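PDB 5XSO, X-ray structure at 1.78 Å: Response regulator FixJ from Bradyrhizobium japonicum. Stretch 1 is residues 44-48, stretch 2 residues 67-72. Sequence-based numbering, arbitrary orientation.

Stretch 1 (44-48) FDDAQ
Stretch 2 67-72: RMPGLD

A loop leading into a helix (Phe44 to Gln48, helical from Ala47) packs against a type II turn, and the contact rests on van der Waals packing, with no hydrogen bond crossing among the modelled atoms. Arg67 (phi/psi -121/43) stays out of reach. Met68 (-52/122) opens the turn and points toward stretch 1; with chi angles of -88°, -64° and -80°, all m, its flexible thioether brings CE to 3.5 Å from Asp45 O and 3.7 Å from Ala47 N, covering backbone with an apolar methyl. Pro69 (-56/119) suits the second turn position because its ring fixes phi; its O lies 3.6 Å from Ala47 CB. Gly70 (90/-3) takes a positive phi at which a CB would jam against the preceding carbonyl O, and that CB would also sit 3.6 Å from Ala47 CB. Leu71 (-162/67) closes the turn, its N donating to Met68 O at 3.0 Å. Its CB, the last side-chain atom modelled, meets Ala47 CB at 3.4 Å, and their CA atoms are 5.4 Å apart. Ala47 (-52/-54), buried and pointing toward the turn, thus fits a small methyl against it. Asp46 (-129/129, chi1 180°, t) caps the helix through a weak bond from Gln48 N to Asp46 OD1, 3.5 Å. Asp72 (-60/-180, chi1 75°, p) likewise caps a following helix.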

# COMPACT_ATOMS: atom_id res chain seq x y z
N PHE A 44 2.39 -13.28 -15.57
CA PHE A 44 2.33 -14.47 -14.73
C PHE A 44 1.11 -15.30 -15.13
O PHE A 44 0.02 -14.74 -15.35
CB PHE A 44 2.25 -14.08 -13.25
CG PHE A 44 3.39 -13.23 -12.79
CD1 PHE A 44 4.52 -13.83 -12.25
CD2 PHE A 44 3.36 -11.85 -12.93
CE1 PHE A 44 5.59 -13.06 -11.81
CE2 PHE A 44 4.41 -11.08 -12.51
CZ PHE A 44 5.53 -11.67 -11.95
N ASP A 45 1.29 -16.61 -15.27
CA ASP A 45 0.13 -17.45 -15.56
C ASP A 45 -0.33 -18.20 -14.32
O ASP A 45 -1.35 -18.89 -14.36
CB ASP A 45 0.47 -18.41 -16.71
CG ASP A 45 1.70 -19.27 -16.42
OD1 ASP A 45 1.90 -19.67 -15.26
OD2 ASP A 45 2.46 -19.54 -17.37
N ASP A 46 0.41 -18.06 -13.23
CA ASP A 46 0.24 -18.86 -12.02
C ASP A 46 0.15 -17.92 -10.84
O ASP A 46 1.02 -17.05 -10.66
CB ASP A 46 1.40 -19.84 -11.83
CG ASP A 46 1.25 -20.68 -10.57
OD1 ASP A 46 0.10 -20.81 -10.07
OD2 ASP A 46 2.27 -21.18 -10.06
N ALA A 47 -0.89 -18.10 -10.02
CA ALA A 47 -1.08 -17.28 -8.83
C ALA A 47 0.17 -17.24 -7.95
O ALA A 47 0.66 -16.17 -7.59
CB ALA A 47 -2.27 -17.82 -8.03
N GLN A 48 0.68 -18.42 -7.58
CA GLN A 48 1.79 -18.48 -6.65
C GLN A 48 3.00 -17.77 -7.23
O GLN A 48 3.70 -17.05 -6.52
CB GLN A 48 2.13 -19.93 -6.31
N ARG A 67 -10.79 -14.17 -11.39
CA ARG A 67 -10.91 -15.54 -10.92
C ARG A 67 -9.69 -16.40 -11.28
O ARG A 67 -9.82 -17.55 -11.69
CB ARG A 67 -12.21 -16.16 -11.42
CG ARG A 67 -13.32 -15.75 -10.48
CD ARG A 67 -14.66 -16.23 -10.86
NE ARG A 67 -14.75 -17.67 -10.72
CZ ARG A 67 -15.89 -18.34 -10.78
NH1 ARG A 67 -17.03 -17.68 -10.96
NH2 ARG A 67 -15.88 -19.66 -10.65
N MET A 68 -8.50 -15.84 -11.10
CA MET A 68 -7.26 -16.61 -11.18
C MET A 68 -7.35 -17.83 -10.26
O MET A 68 -7.61 -17.66 -9.06
CB MET A 68 -6.08 -15.74 -10.76
CG MET A 68 -5.50 -14.99 -11.89
SD MET A 68 -4.81 -16.12 -13.10
CE MET A 68 -3.21 -16.59 -12.43
N PRO A 69 -7.19 -19.04 -10.79
CA PRO A 69 -7.16 -20.23 -9.91
C PRO A 69 -6.08 -20.10 -8.83
O PRO A 69 -4.90 -19.95 -9.13
CB PRO A 69 -6.87 -21.39 -10.88
CG PRO A 69 -6.38 -20.73 -12.17
CD PRO A 69 -7.04 -19.39 -12.21
N GLY A 70 -6.51 -20.11 -7.57
CA GLY A 70 -5.57 -19.99 -6.48
C GLY A 70 -5.27 -18.58 -6.01
O GLY A 70 -4.53 -18.40 -5.04
N LEU A 71 -5.82 -17.56 -6.67
CA LEU A 71 -5.71 -16.19 -6.20
C LEU A 71 -6.78 -15.38 -6.88
O LEU A 71 -6.49 -14.52 -7.71
CB LEU A 71 -4.33 -15.58 -6.49
N ASP A 72 -8.04 -15.65 -6.55
CA ASP A 72 -9.11 -14.85 -7.12
C ASP A 72 -8.91 -13.39 -6.72
O ASP A 72 -7.97 -13.05 -6.00
CB ASP A 72 -10.47 -15.41 -6.68
CG ASP A 72 -10.82 -15.09 -5.24
OD1 ASP A 72 -10.00 -14.48 -4.52
OD2 ASP A 72 -11.95 -15.46 -4.82